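Local structure of lipid II:glycine glycyltransferase (Staphylococcus aureus, 6SNR) at residues N20-Q25 and I72-V78; S162-N167 and K375-T379; V242-L246 and N284-K288. The protein probably catalyses transfer of the first glycine of the pentaglycine peptidoglycan bridge from glycyl-tRNA(Gly) to the lysine side chain of membrane-bound lipid II. Residues are numbered along the deposited sequence.

Interaction 1 (N20-Q25 and I72-V78)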
ATOM      1  N   ASN A  20     -16.267   7.596   1.258  1.00 19.53           N
ATOM      2  CA  ASN A  20     -16.015   7.205  -0.128  1.00 19.51           C
ATOM      3  C   ASN A  20     -14.902   7.962  -0.844  1.00 21.63           C
ATOM      4  O   ASN A  20     -14.803   7.888  -2.068  1.00 21.02           O
ATOM      5  CB  ASN A  20     -17.310   7.276  -0.938  1.00 20.34           C
ATOM      6  CG  ASN A  20     -18.365   6.289  -0.448  1.00 23.29           C
ATOM      7  OD1 ASN A  20     -18.053   5.225   0.095  1.00 25.82           O
ATOM      8  ND2 ASN A  20     -19.625   6.599  -0.723  1.00 23.05           N
ATOM      9  N   GLY A  21     -14.076   8.683  -0.085  1.00 17.56           N
ATOM     10  CA  GLY A  21     -12.850   9.237  -0.597  1.00 18.16           C
ATOM     11  C   GLY A  21     -11.812   8.199  -0.974  1.00 18.52           C
ATOM     12  O   GLY A  21     -11.954   7.013  -0.642  1.00 19.07           O
ATOM     13  N   ASP A  22     -10.805   8.629  -1.722  1.00 17.71           N
ATOM     14  CA  ASP A  22      -9.771   7.706  -2.217  1.00 16.58           C
ATOM     15  C   ASP A  22      -8.604   8.526  -2.678  1.00 15.86           C
ATOM     16  O   ASP A  22      -8.773   9.688  -3.156  1.00 15.49           O
ATOM     17  CB  ASP A  22     -10.281   6.808  -3.366  1.00 17.02           C
ATOM     18  CG  ASP A  22      -9.340   5.652  -3.658  1.00 18.65           C
ATOM     19  OD1 ASP A  22      -9.382   4.691  -2.823  1.00 22.86           O
ATOM     20  OD2 ASP A  22      -8.535   5.709  -4.602  1.00 16.95           O
ATOM     21  N   LEU A  23      -7.424   7.919  -2.626  1.00 15.00           N
ATOM     22  CA  LEU A  23      -6.204   8.458  -3.218  1.00 15.25           C
ATOM     23  C   LEU A  23      -6.414   8.980  -4.678  1.00 15.60           C
ATOM     24  O   LEU A  23      -5.869  10.032  -5.064  1.00 14.74           O
ATOM     25  CB  LEU A  23      -5.123   7.377  -3.218  1.00 16.67           C
ATOM     26  CG  LEU A  23      -3.800   7.661  -3.856  1.00 15.97           C
ATOM     27  CD1 LEU A  23      -3.084   8.753  -3.068  1.00 18.16           C
ATOM     28  CD2 LEU A  23      -2.947   6.384  -4.009  1.00 16.53           C
ATOM     29  N   LEU A  24      -7.161   8.237  -5.499  1.00 14.34           N
ATOM     30  CA  LEU A  24      -7.254   8.550  -6.915  1.00 15.77           C
ATOM     31  C   LEU A  24      -8.150   9.775  -7.205  1.00 15.66           C
ATOM     32  O   LEU A  24      -8.209  10.185  -8.359  1.00 16.75           O
ATOM     33  CB  LEU A  24      -7.725   7.304  -7.701  1.00 18.15           C
ATOM     34  CG  LEU A  24      -6.901   6.032  -7.613  1.00 19.64           C
ATOM     35  CD1 LEU A  24      -7.199   5.045  -8.761  1.00 19.36           C
ATOM     36  CD2 LEU A  24      -5.432   6.143  -7.289  1.00 21.07           C
ATOM     37  N   GLN A  25      -8.765  10.360  -6.158  1.00 15.58           N
ATOM     38  CA  GLN A  25      -9.520  11.606  -6.253  1.00 14.28           C
ATOM     39  C   GLN A  25      -8.776  12.832  -5.705  1.00 15.33           C
ATOM     40  O   GLN A  25      -9.348  13.938  -5.690  1.00 16.00           O
ATOM     41  CB  GLN A  25     -10.888  11.480  -5.648  1.00 14.22           C
ATOM     42  CG  GLN A  25     -11.838  10.595  -6.466  1.00 14.00           C
ATOM     43  CD  GLN A  25     -12.265  11.331  -7.736  1.00 14.14           C
ATOM     44  OE1 GLN A  25     -11.832  11.040  -8.905  1.00 16.75           O
ATOM     45  NE2 GLN A  25     -13.029  12.304  -7.504  1.00 13.38           N
ATOM     46  N   ILE A  72     -13.557   9.456 -13.971  1.00 13.52           N
ATOM     47  CA  ILE A  72     -13.664   9.929 -12.573  1.00 13.62           C
ATOM     48  C   ILE A  72     -13.148   8.795 -11.708  1.00 14.97           C
ATOM     49  O   ILE A  72     -13.923   8.003 -11.168  1.00 15.65           O
ATOM     50  CB  ILE A  72     -15.084  10.362 -12.171  1.00 14.95           C
ATOM     51  CG1 ILE A  72     -15.658  11.362 -13.205  1.00 15.14           C
ATOM     52  CG2 ILE A  72     -15.104  10.958 -10.753  1.00 16.61           C
ATOM     53  CD1 ILE A  72     -17.009  11.947 -12.891  1.00 15.23           C
ATOM     54  N   SER A  73     -11.824   8.725 -11.592  1.00 14.71           N
ATOM     55  CA  SER A  73     -11.153   7.501 -11.013  1.00 15.15           C
ATOM     56  C   SER A  73     -11.363   7.447  -9.501  1.00 14.53           C
ATOM     57  O   SER A  73     -10.901   8.327  -8.730  1.00 13.44           O
ATOM     58  CB  SER A  73      -9.643   7.497 -11.347  1.00 16.76           C
ATOM     59  OG  SER A  73      -8.963   8.713 -10.953  1.00 18.68           O
ATOM     60  N   ARG A  74     -12.097   6.418  -9.047  1.00 13.71           N
ATOM     61  CA  ARG A  74     -12.542   6.272  -7.659  1.00 15.58           C
ATOM     62  C   ARG A  74     -13.426   7.431  -7.129  1.00 15.24           C
ATOM     63  O   ARG A  74     -13.554   7.640  -5.942  1.00 16.65           O
ATOM     64  CB  ARG A  74     -11.349   5.996  -6.727  1.00 15.54           C
ATOM     65  CG  ARG A  74     -10.681   4.639  -6.999  1.00 17.33           C
ATOM     66  CD  ARG A  74     -11.475   3.566  -6.356  1.00 17.04           C
ATOM     67  NE  ARG A  74     -10.832   2.240  -6.436  1.00 17.85           N
ATOM     68  CZ  ARG A  74     -11.370   1.149  -6.981  1.00 17.79           C
ATOM     69  NH1 ARG A  74     -12.556   1.188  -7.576  1.00 17.66           N
ATOM     70  NH2 ARG A  74     -10.668  -0.007  -6.870  1.00 17.95           N
ATOM     71  N   GLY A  75     -14.100   8.119  -8.050  1.00 15.66           N
ATOM     72  CA  GLY A  75     -15.216   9.017  -7.722  1.00 15.75           C
ATOM     73  C   GLY A  75     -16.506   8.488  -8.299  1.00 17.28           C
ATOM     74  O   GLY A  75     -16.523   7.350  -8.809  1.00 16.48           O
ATOM     75  N   PHE A  76     -17.603   9.264  -8.235  1.00 16.56           N
ATOM     76  CA  PHE A  76     -17.716  10.481  -7.432  1.00 18.25           C
ATOM     77  C   PHE A  76     -17.511  10.250  -5.928  1.00 17.42           C
ATOM     78  O   PHE A  76     -17.789   9.165  -5.391  1.00 17.18           O
ATOM     79  CB  PHE A  76     -19.134  11.068  -7.530  1.00 18.13           C
ATOM     80  CG  PHE A  76     -19.740  11.134  -8.919  1.00 18.28           C
ATOM     81  CD1 PHE A  76     -19.368  12.120  -9.830  1.00 17.43           C
ATOM     82  CD2 PHE A  76     -20.711  10.223  -9.297  1.00 18.24           C
ATOM     83  CE1 PHE A  76     -19.977  12.232 -11.053  1.00 17.56           C
ATOM     84  CE2 PHE A  76     -21.329  10.319 -10.530  1.00 18.87           C
ATOM     85  CZ  PHE A  76     -20.974  11.328 -11.405  1.00 19.78           C
ATOM     86  N   VAL A  77     -17.066  11.280  -5.231  1.00 15.31           N
ATOM     87  CA  VAL A  77     -16.889  11.261  -3.772  1.00 16.17           C
ATOM     88  C   VAL A  77     -18.129  11.880  -3.136  1.00 18.33           C
ATOM     89  O   VAL A  77     -18.255  13.112  -2.979  1.00 17.36           O
ATOM     90  CB  VAL A  77     -15.598  11.929  -3.329  1.00 16.79           C
ATOM     91  CG1 VAL A  77     -15.449  11.816  -1.819  1.00 16.82           C
ATOM     92  CG2 VAL A  77     -14.398  11.312  -4.032  1.00 16.41           C
ATOM     93  N   VAL A  78     -19.062  10.994  -2.816  1.00 17.17           N
ATOM     94  CA  VAL A  78     -20.406  11.357  -2.389  1.00 18.17           C
ATOM     95  C   VAL A  78     -21.038  10.163  -1.679  1.00 18.54           C
ATOM     96  O   VAL A  78     -20.664   9.049  -1.922  1.00 18.78           O
ATOM     97  CB  VAL A  78     -21.279  11.830  -3.571  1.00 17.54           C
ATOM     98  CG1 VAL A  78     -21.655  10.722  -4.551  1.00 20.39           C
ATOM     99  CG2 VAL A  78     -22.527  12.536  -3.068  1.00 18.45           C
TER
HETATM  100  O   HOH W   1     -14.018   6.085  -3.988  1.00 21.76           O
HETATM  101  O   HOH W   2      -7.957   2.992  -5.120  1.00 26.32           O
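A break in strand 68-78 of the first sheet, where Ile72-Gly75 form a type II beta turn, receives the loop 20-25 that joins helices 8-17 and 27-33. The turn closes through Gly75 N to Ile72 O (3.1 Å), and a cis peptide bond precedes Phe76. A CB on Gly75 would clash with Ile72 CG2. The loop is shaped by an Asx turn in which Asp22 OD2 accepts from Leu24 N (3.0 Å), while Asp22 OD1 is hydrogen-bonded to Tyr317 OH of the second sheet. A direct hydrogen bond across the contact runs from Asn20 ND2 to Val78 O (2.9 Å). Water 1 links the two backbones, donating to Asn20 O (2.7 Å) and Arg74 O (2.5 Å); water 2 donates to Asp22 OD2 (2.8 Å) and accepts from Arg74 NE (3.3 Å). The Arg74 guanidinium reaches on to Pro144 O. The aliphatic parts of Gln25 and Arg74 pack in the middle: Gln25 CG lies 3.6 Å from Val77 CG2, and Leu24 CD1 3.9 Å from Arg74 CG. Together with the parallel pairing of strands 68-78 and 102-107, the interrupted strand is consistent with the bulged fourth strand of a GNAT-like domain, the fold repeated in FemABX proteins.

Interaction 2 (S162-N167 and K375-T379)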
ATOM      1  N   SER A 162      -3.701 -10.684  14.264  1.00 23.53           N
ATOM      2  CA  SER A 162      -4.598 -10.787  13.113  1.00 23.86           C
ATOM      3  C   SER A 162      -4.003 -11.512  11.922  1.00 20.77           C
ATOM      4  O   SER A 162      -4.726 -11.998  11.078  1.00 21.11           O
ATOM      5  CB  SER A 162      -5.095  -9.361  12.699  1.00 23.57           C
ATOM      6  OG  SER A 162      -4.096  -8.631  11.996  1.00 24.85           O
ATOM      7  N   PHE A 163      -2.668 -11.618  11.830  1.00 21.38           N
ATOM      8  CA  PHE A 163      -2.056 -12.335  10.726  1.00 20.85           C
ATOM      9  C   PHE A 163      -2.249 -13.865  10.806  1.00 21.41           C
ATOM     10  O   PHE A 163      -2.538 -14.412  11.906  1.00 21.55           O
ATOM     11  CB  PHE A 163      -0.558 -12.014  10.611  1.00 19.99           C
ATOM     12  CG  PHE A 163      -0.211 -10.531  10.585  1.00 19.85           C
ATOM     13  CD1 PHE A 163      -1.127  -9.532  10.213  1.00 21.07           C
ATOM     14  CD2 PHE A 163       1.051 -10.138  10.985  1.00 18.85           C
ATOM     15  CE1 PHE A 163      -0.715  -8.190  10.185  1.00 20.08           C
ATOM     16  CE2 PHE A 163       1.442  -8.852  11.015  1.00 19.92           C
ATOM     17  CZ  PHE A 163       0.552  -7.847  10.576  1.00 19.40           C
ATOM     18  N   GLU A 164      -2.051 -14.551   9.700  1.00 21.11           N
ATOM     19  CA  GLU A 164      -2.195 -15.984   9.696  1.00 23.07           C
ATOM     20  C   GLU A 164      -1.016 -16.550  10.506  1.00 23.81           C
ATOM     21  O   GLU A 164       0.038 -15.937  10.633  1.00 21.32           O
ATOM     22  CB  GLU A 164      -2.438 -16.557   8.301  1.00 26.26           C
ATOM     23  CG  GLU A 164      -1.334 -17.013   7.424  1.00 34.32           C
ATOM     24  CD  GLU A 164      -0.434 -18.105   7.964  1.00 26.32           C
ATOM     25  OE1 GLU A 164       0.693 -17.712   8.020  1.00 30.43           O
ATOM     26  OE2 GLU A 164      -0.789 -19.323   8.318  1.00 33.30           O
ATOM     27  N   ARG A 165      -1.238 -17.723  11.108  1.00 23.00           N
ATOM     28  CA  ARG A 165      -0.336 -18.216  12.144  1.00 24.39           C
ATOM     29  C   ARG A 165       1.129 -18.374  11.756  1.00 21.86           C
ATOM     30  O   ARG A 165       1.987 -17.887  12.483  1.00 22.02           O
ATOM     31  CB  ARG A 165      -0.909 -19.541  12.663  1.00 24.68           C
ATOM     32  CG  ARG A 165      -0.194 -20.094  13.885  1.00 25.82           C
ATOM     33  CD  ARG A 165      -0.970 -21.282  14.420  1.00 25.30           C
ATOM     34  NE  ARG A 165      -0.404 -21.721  15.709  1.00 25.22           N
ATOM     35  CZ  ARG A 165      -0.538 -22.953  16.189  1.00 25.00           C
ATOM     36  NH1 ARG A 165      -1.204 -23.887  15.513  1.00 24.63           N
ATOM     37  NH2 ARG A 165       0.041 -23.236  17.380  1.00 23.24           N
ATOM     38  N   ARG A 166       1.415 -19.014  10.616  1.00 24.39           N
ATOM     39  CA  ARG A 166       2.786 -19.153  10.101  1.00 25.55           C
ATOM     40  C   ARG A 166       3.404 -17.768   9.869  1.00 27.31           C
ATOM     41  O   ARG A 166       4.557 -17.497  10.236  1.00 25.13           O
ATOM     42  CB  ARG A 166       2.851 -20.007   8.844  1.00 30.55           C
ATOM     43  CG  ARG A 166       2.503 -21.500   8.995  1.00 36.77           C
ATOM     44  CD  ARG A 166       3.109 -22.283   7.830  1.00 43.03           C
ATOM     45  NE  ARG A 166       3.024 -23.738   7.987  1.00 51.24           N
ATOM     46  CZ  ARG A 166       3.883 -24.625   7.470  1.00 54.54           C
ATOM     47  NH1 ARG A 166       4.935 -24.242   6.751  1.00 56.12           N
ATOM     48  NH2 ARG A 166       3.691 -25.920   7.682  1.00 59.56           N
ATOM     49  N   ASN A 167       2.624 -16.855   9.311  1.00 26.01           N
ATOM     50  CA  ASN A 167       3.170 -15.507   9.074  1.00 23.40           C
ATOM     51  C   ASN A 167       3.479 -14.745  10.358  1.00 21.74           C
ATOM     52  O   ASN A 167       4.452 -13.984  10.422  1.00 22.54           O
ATOM     53  CB  ASN A 167       2.167 -14.689   8.218  1.00 24.16           C
ATOM     54  CG  ASN A 167       2.776 -13.439   7.673  1.00 24.22           C
ATOM     55  OD1 ASN A 167       3.902 -13.453   7.198  1.00 23.87           O
ATOM     56  ND2 ASN A 167       2.018 -12.337   7.724  1.00 24.09           N
ATOM     57  N   LYS A 375      -3.263 -12.739   1.432  1.00 19.47           N
ATOM     58  CA  LYS A 375      -4.222 -13.359   2.342  1.00 19.82           C
ATOM     59  C   LYS A 375      -3.661 -13.598   3.771  1.00 19.15           C
ATOM     60  O   LYS A 375      -4.421 -13.769   4.683  1.00 19.67           O
ATOM     61  CB  LYS A 375      -4.764 -14.664   1.755  1.00 21.50           C
ATOM     62  CG  LYS A 375      -3.790 -15.850   1.709  1.00 25.34           C
ATOM     63  CD  LYS A 375      -4.491 -17.039   1.078  1.00 27.48           C
ATOM     64  CE  LYS A 375      -3.854 -18.359   1.494  1.00 32.98           C
ATOM     65  NZ  LYS A 375      -4.656 -19.516   1.005  1.00 35.67           N
ATOM     66  N   VAL A 376      -2.338 -13.609   3.938  1.00 20.44           N
ATOM     67  CA  VAL A 376      -1.744 -13.946   5.245  1.00 21.47           C
ATOM     68  C   VAL A 376      -1.525 -12.776   6.168  1.00 21.05           C
ATOM     69  O   VAL A 376      -1.044 -12.934   7.280  1.00 20.90           O
ATOM     70  CB  VAL A 376      -0.437 -14.781   5.092  1.00 22.17           C
ATOM     71  CG1 VAL A 376      -0.697 -16.060   4.324  1.00 23.98           C
ATOM     72  CG2 VAL A 376       0.688 -13.993   4.461  1.00 20.97           C
ATOM     73  N   TRP A 377      -1.873 -11.554   5.702  1.00 18.81           N
ATOM     74  CA  TRP A 377      -1.593 -10.345   6.417  1.00 18.98           C
ATOM     75  C   TRP A 377      -2.778  -9.724   7.196  1.00 21.15           C
ATOM     76  O   TRP A 377      -2.854  -8.487   7.386  1.00 20.83           O
ATOM     77  CB  TRP A 377      -1.002  -9.322   5.398  1.00 18.29           C
ATOM     78  CG  TRP A 377       0.401  -9.703   5.076  1.00 17.63           C
ATOM     79  CD1 TRP A 377       0.843 -10.326   3.975  1.00 19.72           C
ATOM     80  CD2 TRP A 377       1.555  -9.473   5.902  1.00 17.51           C
ATOM     81  NE1 TRP A 377       2.219 -10.514   4.050  1.00 22.00           N
ATOM     82  CE2 TRP A 377       2.673  -9.990   5.220  1.00 18.43           C
ATOM     83  CE3 TRP A 377       1.743  -8.904   7.177  1.00 18.64           C
ATOM     84  CZ2 TRP A 377       3.986  -9.969   5.779  1.00 19.48           C
ATOM     85  CZ3 TRP A 377       3.052  -8.846   7.701  1.00 18.70           C
ATOM     86  CH2 TRP A 377       4.146  -9.418   6.995  1.00 18.50           C
ATOM     87  N   GLY A 378      -3.671 -10.563   7.725  1.00 18.73           N
ATOM     88  CA  GLY A 378      -4.810 -10.073   8.443  1.00 19.23           C
ATOM     89  C   GLY A 378      -5.812  -9.275   7.588  1.00 19.08           C
ATOM     90  O   GLY A 378      -6.539  -8.420   8.098  1.00 20.03           O
ATOM     91  N   THR A 379      -5.874  -9.674   6.333  1.00 20.60           N
ATOM     92  CA  THR A 379      -6.681  -8.992   5.340  1.00 21.03           C
ATOM     93  C   THR A 379      -8.065  -9.550   5.220  1.00 23.32           C
ATOM     94  O   THR A 379      -8.275 -10.767   5.394  1.00 21.63           O
ATOM     95  CB  THR A 379      -6.031  -9.115   3.960  1.00 19.51           C
ATOM     96  OG1 THR A 379      -5.665 -10.481   3.702  1.00 20.26           O
ATOM     97  CG2 THR A 379      -4.785  -8.228   3.855  1.00 17.96           C
TER
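This is a partly buried contact between a loop and a helix N-terminus in the second GNAT-like domain, joining the N-capped beginning of helix 165-177 to the loop between helix 368-374 and edge strand 380-383. Glu164 is the N-cap: its OE1 accepts from Asn167 N at a very short 2.5 Å, and its OE2 weakly from Arg166 N at 3.2 Å. The backbone at this cap also docks the loop, since Glu164 N donates to Val376 O (3.1 Å, 171°). The same carbonyl takes a weak bond from Asn167 ND2 at 3.2 Å. Gly378 turns the loop with phi/psi of 65/31 and lets its CA approach Ser162 O to 3.3 Å, where a CB would collide with Ser162 OG. Trp377 meets Phe163 in a T-shaped stack, and Met341 of helix 332-347 touches both side chains. The indole directs its edge at the Phe163 face, with the centroids of the Phe163 ring and the Trp377 six-membered ring 4.9 Å apart, planes at 68° and Trp377 CZ3 3.7 Å from Phe163 CE2; over one indole face lies Asn167 ND2, 3.4 Å from Trp377 CD2.

Interaction 3 (V242-L246 and N284-K288); sequences VNQEL and NEDLK
Two regular alpha-helical segments, 242-246 and 284-288, run antiparallel, their axes 10.1 Å apart at closest approach with a signed crossing angle of -161°. Val242 and Asn284 set the register, their CA atoms 6.4 Å apart and both CA-to-CB bonds directed at the other helix. Val242, with chi1 t, places CG1 3.5 Å from Asn284 O and CG2 3.9 Å from Leu287 CD2. Asn284 CB lies 3.6 Å from Leu246 CD2; chi1 near -87° sets the Asn284 amide, whose OD1 is 3.7 Å from Val242 CG1 and whose ND2 bonds weakly back to Lys280 O of its own helix. Leu246 (m, t) follows Val242 by one helical turn, as Lys288 follows Asn284. Lys288, fully extended with all four chi angles t, spans the gap to donate from NZ to Asn243 OD1 (2.8 Å), beside the apolar packing of Val242. Apolar residues thus share the interface with polar side chains, on a pair of long helices at the surface: the antiparallel coiled-coil arm, as in S. aureus FemA.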
ATOM      1  N   VAL A 242      26.198  -7.789  18.930  1.00 26.73           N
ATOM      2  CA  VAL A 242      26.875  -9.040  19.315  1.00 25.38           C
ATOM      3  C   VAL A 242      27.805  -8.771  20.498  1.00 25.62           C
ATOM      4  O   VAL A 242      27.821  -9.534  21.442  1.00 25.71           O
ATOM      5  CB  VAL A 242      27.617  -9.688  18.127  1.00 26.56           C
ATOM      6  CG1 VAL A 242      28.504 -10.857  18.604  1.00 26.64           C
ATOM      7  CG2 VAL A 242      26.628 -10.173  17.088  1.00 28.19           C
ATOM      8  N   ASN A 243      28.525  -7.662  20.466  1.00 25.42           N
ATOM      9  CA  ASN A 243      29.430  -7.302  21.561  1.00 28.21           C
ATOM     10  C   ASN A 243      28.678  -7.164  22.875  1.00 29.01           C
ATOM     11  O   ASN A 243      29.151  -7.595  23.936  1.00 27.67           O
ATOM     12  CB  ASN A 243      30.189  -6.019  21.236  1.00 28.95           C
ATOM     13  CG  ASN A 243      31.260  -6.225  20.196  1.00 29.91           C
ATOM     14  OD1 ASN A 243      31.747  -7.341  20.021  1.00 29.43           O
ATOM     15  ND2 ASN A 243      31.624  -5.161  19.474  1.00 30.74           N
ATOM     16  N   GLN A 244      27.494  -6.558  22.811  1.00 31.58           N
ATOM     17  CA  GLN A 244      26.668  -6.428  24.000  1.00 31.32           C
ATOM     18  C   GLN A 244      26.208  -7.793  24.492  1.00 29.55           C
ATOM     19  O   GLN A 244      26.250  -8.042  25.685  1.00 30.61           O
ATOM     20  CB  GLN A 244      25.465  -5.476  23.764  1.00 38.44           C
ATOM     21  CG  GLN A 244      24.438  -5.450  24.899  1.00 43.43           C
ATOM     22  CD  GLN A 244      24.871  -4.618  26.097  1.00 48.14           C
ATOM     23  OE1 GLN A 244      24.929  -3.393  26.020  1.00 57.33           O
ATOM     24  NE2 GLN A 244      25.159  -5.280  27.218  1.00 51.94           N
ATOM     25  N   GLU A 245      25.787  -8.672  23.583  1.00 27.11           N
ATOM     26  CA  GLU A 245      25.362 -10.037  23.938  1.00 27.95           C
ATOM     27  C   GLU A 245      26.527 -10.781  24.581  1.00 27.39           C
ATOM     28  O   GLU A 245      26.327 -11.474  25.580  1.00 24.20           O
ATOM     29  CB  GLU A 245      24.816 -10.818  22.723  1.00 31.74           C
ATOM     30  CG  GLU A 245      23.421 -10.366  22.264  1.00 38.01           C
ATOM     31  CD  GLU A 245      22.902 -11.080  21.011  1.00 42.77           C
ATOM     32  OE1 GLU A 245      23.345 -12.212  20.724  1.00 47.37           O
ATOM     33  OE2 GLU A 245      22.021 -10.511  20.305  1.00 46.83           O
ATOM     34  N   LEU A 246      27.731 -10.615  24.039  1.00 26.60           N
ATOM     35  CA  LEU A 246      28.925 -11.259  24.645  1.00 25.40           C
ATOM     36  C   LEU A 246      29.145 -10.769  26.071  1.00 26.98           C
ATOM     37  O   LEU A 246      29.445 -11.548  26.961  1.00 25.02           O
ATOM     38  CB  LEU A 246      30.172 -11.000  23.826  1.00 25.32           C
ATOM     39  CG  LEU A 246      30.207 -11.719  22.470  1.00 25.29           C
ATOM     40  CD1 LEU A 246      31.302 -11.152  21.583  1.00 27.83           C
ATOM     41  CD2 LEU A 246      30.343 -13.231  22.674  1.00 26.01           C
ATOM     42  N   ASN A 284      28.589 -16.654  18.940  1.00 20.16           N
ATOM     43  CA  ASN A 284      28.587 -15.210  18.725  1.00 20.37           C
ATOM     44  C   ASN A 284      29.881 -14.686  18.163  1.00 19.63           C
ATOM     45  O   ASN A 284      29.920 -13.795  17.293  1.00 21.57           O
ATOM     46  CB  ASN A 284      28.214 -14.490  20.024  1.00 21.81           C
ATOM     47  CG  ASN A 284      26.714 -14.340  20.173  1.00 26.91           C
ATOM     48  OD1 ASN A 284      26.106 -13.633  19.381  1.00 33.48           O
ATOM     49  ND2 ASN A 284      26.119 -14.984  21.166  1.00 29.54           N
ATOM     50  N   GLU A 285      31.004 -15.271  18.613  1.00 19.50           N
ATOM     51  CA  GLU A 285      32.268 -14.850  18.044  1.00 19.78           C
ATOM     52  C   GLU A 285      32.415 -15.205  16.542  1.00 19.84           C
ATOM     53  O   GLU A 285      32.965 -14.428  15.763  1.00 21.88           O
ATOM     54  CB  GLU A 285      33.454 -15.336  18.917  1.00 21.67           C
ATOM     55  CG  GLU A 285      34.759 -14.645  18.508  1.00 23.60           C
ATOM     56  CD  GLU A 285      34.971 -13.252  19.096  1.00 25.46           C
ATOM     57  OE1 GLU A 285      34.111 -12.768  19.866  1.00 27.59           O
ATOM     58  OE2 GLU A 285      35.996 -12.608  18.752  1.00 27.01           O
ATOM     59  N   ASP A 286      31.918 -16.370  16.161  1.00 19.18           N
ATOM     60  CA  ASP A 286      31.913 -16.808  14.792  1.00 19.98           C
ATOM     61  C   ASP A 286      31.052 -15.828  13.970  1.00 23.00           C
ATOM     62  O   ASP A 286      31.436 -15.431  12.868  1.00 22.70           O
ATOM     63  CB  ASP A 286      31.308 -18.198  14.642  1.00 21.92           C
ATOM     64  CG  ASP A 286      32.200 -19.316  15.179  1.00 22.94           C
ATOM     65  OD1 ASP A 286      33.416 -19.121  15.336  1.00 23.53           O
ATOM     66  OD2 ASP A 286      31.641 -20.401  15.396  1.00 23.03           O
ATOM     67  N   LEU A 287      29.920 -15.434  14.527  1.00 22.47           N
ATOM     68  CA  LEU A 287      29.033 -14.473  13.820  1.00 23.72           C
ATOM     69  C   LEU A 287      29.714 -13.122  13.641  1.00 23.61           C
ATOM     70  O   LEU A 287      29.583 -12.484  12.606  1.00 23.06           O
ATOM     71  CB  LEU A 287      27.722 -14.283  14.582  1.00 23.96           C
ATOM     72  CG  LEU A 287      26.711 -13.254  14.058  1.00 26.19           C
ATOM     73  CD1 LEU A 287      26.355 -13.617  12.635  1.00 27.89           C
ATOM     74  CD2 LEU A 287      25.496 -13.269  14.966  1.00 26.47           C
ATOM     75  N   LYS A 288      30.448 -12.679  14.650  1.00 23.33           N
ATOM     76  CA  LYS A 288      31.161 -11.416  14.588  1.00 23.17           C
ATOM     77  C   LYS A 288      32.130 -11.444  13.407  1.00 23.44           C
ATOM     78  O   LYS A 288      32.177 -10.510  12.602  1.00 23.77           O
ATOM     79  CB  LYS A 288      31.899 -11.145  15.894  1.00 25.17           C
ATOM     80  CG  LYS A 288      32.588  -9.813  15.954  1.00 25.67           C
ATOM     81  CD  LYS A 288      32.874  -9.421  17.407  1.00 26.31           C
ATOM     82  CE  LYS A 288      33.928  -8.322  17.465  1.00 27.34           C
ATOM     83  NZ  LYS A 288      34.248  -7.971  18.867  1.00 28.35           N
TER

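In the fold
The three contacts sample the main parts of the FemABX architecture. Interaction 1 lies in the first sheet domain and interaction 2 in the second, their centres about 29 Å apart and nearest atoms about 15 Å. Tyr317 and Lys315, which bond to the loop of interaction 1, belong to the second sheet, so that contact also ties the two domains together. Interaction 3 stands on the helical arm inserted between strands 226-233 and 302-312, hence within the chain span bounded by the segments of interaction 2; its centre lies about 33 Å from that of interaction 2 and about 53 Å from that of interaction 1. Interactions 1 and 3 are on opposite sides of the chain's centre. None of the three touches another.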